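Local coordinates for leucine rich repeat and phosphatase domain containing protein (Entamoeba histolytica, PDB 3EMU) that probably removes phosphate groups from phosphorylated proteins or related substrates, as a hydrolase of the dual-specificity phosphatase family, at residues Pro6-His18 with Leu23-Ile36. Sequence-based numbering, arbitrary orientation. Where two conformers were deposited one is given.
Sequences PTLSPTQIIQYIH and LNAHNVDYIHNNNI
Tyr30 lies between Pro10 and the amide of Asn34 where the N-terminal beta hairpin of this dual-specificity phosphatase fold, strands 11-14 and 17-21, meets the short helix 28-33; a single aromatic side chain can tie a helix to its neighbours twice, its face to the residue leading into the hairpin and its hydroxyl to the second strand. Pro10 CD sits 3.7 Å from the ring centroid, almost on its normal, a CH-pi contact. Over the opposite face lies Asn34 ND2, steered there by its bond to Tyr30 O. The Tyr30 OH shares a 2.6 Å hydrogen bond with His18 ND1, reached because chi1 of -180° swings the ring away from the backbone N. The ring planes stand 89° apart, but the two residues meet through this bond rather than as a stack. Ile36 CD1 lies over one face of the imidazole, and the His18 side chain also touches Leu91 of strand 89-94. Farther along, two asparagines hold the 3-10 turn before Pro10. Asn24 ND2 donates to Thr7 O while its OD1 accepts from Ser21 N; Asn27, the N-cap of the helix, takes Tyr30 N on OD1 and gives ND2 to Leu8 O at 3.0 Å. Beyond ND1, a water in the imidazole plane bonds His18 NE2 and donates to Asn34 O, 2.7 Å from the water oxygen.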
loop_
_atom_site.group_PDB
_atom_site.type_symbol
_atom_site.label_atom_id
_atom_site.label_comp_id
_atom_site.label_asym_id
_atom_site.label_seq_id
_atom_site.Cartn_x
_atom_site.Cartn_y
_atom_site.Cartn_z
ATOM N N PRO A 6 10.243 5.172 -16.034
ATOM C CA PRO A 6 9.906 4.597 -14.712
ATOM C C PRO A 6 8.411 4.581 -14.424
ATOM O O PRO A 6 7.929 3.631 -13.822
ATOM C CB PRO A 6 10.615 5.536 -13.729
ATOM C CG PRO A 6 11.834 5.958 -14.493
ATOM C CD PRO A 6 11.329 6.158 -15.926
ATOM N N THR A 7 7.685 5.608 -14.875
ATOM C CA THR A 7 6.247 5.669 -14.685
ATOM C C THR A 7 5.509 4.443 -15.233
ATOM O O THR A 7 4.375 4.177 -14.844
ATOM C CB THR A 7 5.644 6.962 -15.331
ATOM O OG1 THR A 7 5.791 6.900 -16.769
ATOM C CG2 THR A 7 6.406 8.163 -14.863
ATOM N N LEU A 8 6.117 3.706 -16.146
ATOM C CA LEU A 8 5.433 2.586 -16.785
ATOM C C LEU A 8 5.498 1.267 -15.964
ATOM O O LEU A 8 4.892 0.279 -16.334
ATOM C CB LEU A 8 6.021 2.331 -18.189
ATOM C CG LEU A 8 5.916 3.415 -19.267
ATOM C CD1 LEU A 8 6.452 2.845 -20.561
ATOM C CD2 LEU A 8 4.477 3.799 -19.446
ATOM N N SER A 9 6.272 1.252 -14.893
ATOM C CA SER A 9 6.404 0.048 -14.064
ATOM C C SER A 9 6.079 0.295 -12.610
ATOM O O SER A 9 6.540 1.283 -12.042
ATOM C CB SER A 9 7.836 -0.478 -14.114
ATOM O OG SER A 9 7.988 -1.140 -15.346
ATOM N N PRO A 10 5.328 -0.632 -11.994
ATOM C CA PRO A 10 5.285 -0.599 -10.516
ATOM C C PRO A 10 6.673 -0.777 -9.849
ATOM O O PRO A 10 7.656 -1.180 -10.499
ATOM C CB PRO A 10 4.342 -1.749 -10.157
ATOM C CG PRO A 10 3.605 -2.112 -11.426
ATOM C CD PRO A 10 4.577 -1.781 -12.549
ATOM N N THR A 11 6.740 -0.418 -8.569
ATOM C CA THR A 11 7.937 -0.580 -7.750
ATOM C C THR A 11 7.771 -1.682 -6.675
ATOM O O THR A 11 6.767 -1.734 -5.912
ATOM C CB THR A 11 8.340 0.759 -7.086
ATOM O OG1 THR A 11 8.487 1.746 -8.109
ATOM C CG2 THR A 11 9.676 0.653 -6.308
ATOM N N GLN A 12 8.737 -2.581 -6.630
ATOM C CA GLN A 12 8.702 -3.646 -5.628
ATOM C C GLN A 12 9.180 -3.063 -4.302
ATOM O O GLN A 12 10.252 -2.406 -4.237
ATOM C CB GLN A 12 9.608 -4.823 -5.993
ATOM C CG GLN A 12 9.497 -5.874 -4.882
ATOM C CD GLN A 12 10.157 -7.194 -5.172
ATOM O OE1 GLN A 12 9.719 -7.950 -6.031
ATOM N NE2 GLN A 12 11.176 -7.514 -4.392
ATOM N N ILE A 13 8.393 -3.276 -3.250
ATOM C CA ILE A 13 8.744 -2.604 -1.985
ATOM C C ILE A 13 9.566 -3.557 -1.057
ATOM O O ILE A 13 10.650 -3.222 -0.628
ATOM C CB ILE A 13 7.509 -1.980 -1.285
ATOM C CG1 ILE A 13 6.898 -0.843 -2.172
ATOM C CG2 ILE A 13 7.874 -1.503 0.131
ATOM C CD1 ILE A 13 7.913 0.293 -2.566
ATOM N N ILE A 14 9.024 -4.752 -0.843
ATOM C CA ILE A 14 9.686 -5.881 -0.218
ATOM C C ILE A 14 9.068 -7.007 -1.031
ATOM O O ILE A 14 8.178 -6.774 -1.849
ATOM C CB ILE A 14 9.300 -6.068 1.322
ATOM C CG1 ILE A 14 7.814 -6.392 1.465
ATOM C CG2 ILE A 14 9.713 -4.842 2.184
ATOM C CD1 ILE A 14 7.362 -6.746 2.880
ATOM N N GLN A 15 9.514 -8.219 -0.793
ATOM C CA GLN A 15 9.074 -9.350 -1.579
ATOM C C GLN A 15 7.570 -9.544 -1.512
ATOM O O GLN A 15 6.966 -9.423 -0.448
ATOM C CB GLN A 15 9.808 -10.615 -1.125
ATOM C CG GLN A 15 9.341 -11.861 -1.837
ATOM C CD GLN A 15 9.897 -13.137 -1.196
ATOM O OE1 GLN A 15 9.892 -13.295 0.052
ATOM N NE2 GLN A 15 10.379 -14.065 -2.050
ATOM N N TYR A 16 6.968 -9.825 -2.674
ATOM C CA TYR A 16 5.493 -9.942 -2.831
ATOM C C TYR A 16 4.673 -8.625 -2.834
ATOM O O TYR A 16 3.478 -8.655 -3.089
ATOM C CB TYR A 16 4.903 -10.901 -1.786
ATOM C CG TYR A 16 5.556 -12.256 -1.761
ATOM C CD1 TYR A 16 5.730 -12.989 -2.942
ATOM C CD2 TYR A 16 6.022 -12.800 -0.564
ATOM C CE1 TYR A 16 6.347 -14.230 -2.935
ATOM C CE2 TYR A 16 6.629 -14.028 -0.538
ATOM C CZ TYR A 16 6.792 -14.746 -1.721
ATOM O OH TYR A 16 7.397 -15.989 -1.684
ATOM N N ILE A 17 5.307 -7.494 -2.535
ATOM C CA ILE A 17 4.613 -6.219 -2.372
ATOM C C ILE A 17 5.088 -5.213 -3.426
ATOM O O ILE A 17 6.285 -4.832 -3.491
ATOM C CB ILE A 17 4.912 -5.593 -0.977
ATOM C CG1 ILE A 17 4.604 -6.578 0.170
ATOM C CG2 ILE A 17 4.211 -4.217 -0.802
ATOM C CD1 ILE A 17 3.141 -6.932 0.354
ATOM N N HIS A 18 4.121 -4.746 -4.224
ATOM C CA HIS A 18 4.424 -3.813 -5.310
ATOM C C HIS A 18 3.512 -2.602 -5.206
ATOM O O HIS A 18 2.319 -2.702 -4.907
ATOM C CB HIS A 18 4.308 -4.522 -6.659
ATOM C CG HIS A 18 5.169 -5.754 -6.789
ATOM N ND1 HIS A 18 6.345 -5.778 -7.526
ATOM C CD2 HIS A 18 4.995 -7.021 -6.327
ATOM C CE1 HIS A 18 6.855 -6.999 -7.510
ATOM N NE2 HIS A 18 6.067 -7.768 -6.776
ATOM N N LEU A 23 -2.136 3.714 -14.217
ATOM C CA LEU A 23 -1.284 3.579 -15.377
ATOM C C LEU A 23 -0.447 2.283 -15.419
ATOM O O LEU A 23 -0.676 1.421 -16.291
ATOM C CB LEU A 23 -0.396 4.835 -15.581
ATOM C CG LEU A 23 0.789 4.720 -16.586
ATOM C CD1 LEU A 23 0.291 4.173 -17.889
ATOM C CD2 LEU A 23 1.598 6.011 -16.843
ATOM N N ASN A 24 0.546 2.138 -14.547
ATOM C CA ASN A 24 1.401 0.959 -14.645
ATOM C C ASN A 24 0.737 -0.344 -14.189
ATOM O O ASN A 24 1.269 -1.406 -14.434
ATOM C CB ASN A 24 2.791 1.166 -14.013
ATOM C CG ASN A 24 2.712 1.670 -12.564
ATOM O OD1 ASN A 24 1.905 1.183 -11.766
ATOM N ND2 ASN A 24 3.482 2.679 -12.260
ATOM N N ALA A 25 -0.462 -0.283 -13.610
ATOM C CA ALA A 25 -1.207 -1.533 -13.407
ATOM C C ALA A 25 -1.439 -2.269 -14.740
ATOM O O ALA A 25 -1.891 -3.430 -14.782
ATOM C CB ALA A 25 -2.520 -1.259 -12.732
ATOM N N HIS A 26 -1.151 -1.588 -15.846
ATOM C CA HIS A 26 -1.484 -2.132 -17.159
ATOM C C HIS A 26 -0.273 -2.826 -17.721
ATOM O O HIS A 26 -0.323 -3.430 -18.788
ATOM C CB HIS A 26 -2.007 -1.012 -18.108
ATOM C CG HIS A 26 -3.404 -0.564 -17.792
ATOM N ND1 HIS A 26 -3.674 0.454 -16.905
ATOM C CD2 HIS A 26 -4.607 -1.021 -18.219
ATOM C CE1 HIS A 26 -4.988 0.625 -16.820
ATOM N NE2 HIS A 26 -5.576 -0.267 -17.601
ATOM N N ASN A 27 0.838 -2.715 -17.006
ATOM C CA ASN A 27 2.036 -3.423 -17.369
ATOM C C ASN A 27 1.880 -4.936 -17.089
ATOM O O ASN A 27 2.396 -5.466 -16.099
ATOM C CB ASN A 27 3.244 -2.796 -16.675
ATOM C CG ASN A 27 4.542 -3.298 -17.238
ATOM O OD1 ASN A 27 4.570 -4.352 -17.875
ATOM N ND2 ASN A 27 5.617 -2.566 -17.026
ATOM N N VAL A 28 1.173 -5.625 -17.990
ATOM C CA VAL A 28 0.776 -7.012 -17.806
ATOM C C VAL A 28 1.928 -8.002 -17.770
ATOM O O VAL A 28 1.837 -9.043 -17.112
ATOM C CB VAL A 28 -0.259 -7.455 -18.863
ATOM C CG1 VAL A 28 -1.597 -6.831 -18.546
ATOM C CG2 VAL A 28 0.210 -7.042 -20.274
ATOM N N ASP A 29 3.014 -7.677 -18.459
ATOM C CA ASP A 29 4.178 -8.518 -18.392
ATOM C C ASP A 29 4.880 -8.391 -17.020
ATOM O O ASP A 29 5.387 -9.365 -16.497
ATOM C CB ASP A 29 5.151 -8.191 -19.517
ATOM C CG ASP A 29 6.076 -9.348 -19.833
ATOM O OD1 ASP A 29 5.580 -10.506 -19.874
ATOM O OD2 ASP A 29 7.292 -9.107 -20.032
ATOM N N TYR A 30 4.964 -7.176 -16.490
ATOM C CA TYR A 30 5.473 -6.975 -15.149
ATOM C C TYR A 30 4.682 -7.804 -14.131
ATOM O O TYR A 30 5.252 -8.432 -13.260
ATOM C CB TYR A 30 5.397 -5.495 -14.754
ATOM C CG TYR A 30 5.923 -5.192 -13.356
ATOM C CD1 TYR A 30 7.194 -4.675 -13.169
ATOM C CD2 TYR A 30 5.142 -5.447 -12.245
ATOM C CE1 TYR A 30 7.668 -4.407 -11.902
ATOM C CE2 TYR A 30 5.603 -5.187 -10.970
ATOM C CZ TYR A 30 6.856 -4.675 -10.796
ATOM O OH TYR A 30 7.286 -4.395 -9.525
ATOM N N ILE A 31 3.361 -7.765 -14.252
ATOM C CA ILE A 31 2.483 -8.524 -13.418
ATOM C C ILE A 31 2.788 -10.023 -13.564
ATOM O O ILE A 31 3.004 -10.735 -12.575
ATOM C CB ILE A 31 1.020 -8.171 -13.800
ATOM C CG1 ILE A 31 0.688 -6.762 -13.290
ATOM C CG2 ILE A 31 0.014 -9.196 -13.292
ATOM C CD1 ILE A 31 -0.745 -6.323 -13.597
ATOM N N HIS A 32 2.837 -10.507 -14.803
ATOM C CA HIS A 32 3.097 -11.926 -15.099
ATOM C C HIS A 32 4.447 -12.380 -14.554
ATOM O O HIS A 32 4.563 -13.408 -13.934
ATOM C CB HIS A 32 3.029 -12.201 -16.621
ATOM C CG HIS A 32 3.410 -13.605 -17.007
ATOM N ND1 HIS A 32 4.694 -13.959 -17.360
ATOM C CD2 HIS A 32 2.676 -14.743 -17.076
ATOM C CE1 HIS A 32 4.737 -15.255 -17.627
ATOM N NE2 HIS A 32 3.525 -15.754 -17.465
ATOM N N ASN A 33 5.479 -11.596 -14.813
ATOM C CA ASN A 33 6.824 -11.999 -14.389
ATOM C C ASN A 33 7.096 -11.916 -12.868
ATOM O O ASN A 33 8.062 -12.480 -12.383
ATOM C CB ASN A 33 7.910 -11.207 -15.154
ATOM C CG ASN A 33 7.969 -11.544 -16.669
ATOM O OD1 ASN A 33 7.259 -12.440 -17.179
ATOM N ND2 ASN A 33 8.825 -10.809 -17.394
ATOM N N ASN A 34 6.296 -11.161 -12.132
ATOM C CA ASN A 34 6.467 -11.028 -10.693
ATOM C C ASN A 34 5.400 -11.807 -9.948
ATOM O O ASN A 34 5.189 -11.577 -8.771
ATOM C CB ASN A 34 6.379 -9.564 -10.295
ATOM C CG ASN A 34 7.605 -8.806 -10.668
ATOM O OD1 ASN A 34 8.607 -8.874 -9.957
ATOM N ND2 ASN A 34 7.558 -8.072 -11.786
ATOM N N ASN A 35 4.701 -12.675 -10.678
ATOM C CA ASN A 35 3.688 -13.556 -10.124
ATOM C C ASN A 35 2.623 -12.880 -9.288
ATOM O O ASN A 35 2.212 -13.420 -8.249
ATOM C CB ASN A 35 4.341 -14.659 -9.273
ATOM C CG ASN A 35 5.376 -15.436 -10.049
ATOM O OD1 ASN A 35 6.588 -15.220 -9.888
ATOM N ND2 ASN A 35 4.908 -16.340 -10.918
ATOM N N ILE A 36 2.151 -11.729 -9.754
ATOM C CA ILE A 36 1.147 -10.991 -9.042
ATOM C C ILE A 36 -0.240 -11.540 -9.343
ATOM O O ILE A 36 -0.632 -11.708 -10.494
ATOM C CB ILE A 36 1.283 -9.486 -9.376
ATOM C CG1 ILE A 36 2.569 -8.929 -8.743
ATOM C CG2 ILE A 36 0.019 -8.727 -8.978
ATOM C CD1 ILE A 36 3.063 -7.584 -9.359
HETATM O O HOH W 1 5.759 -10.811 -6.239
#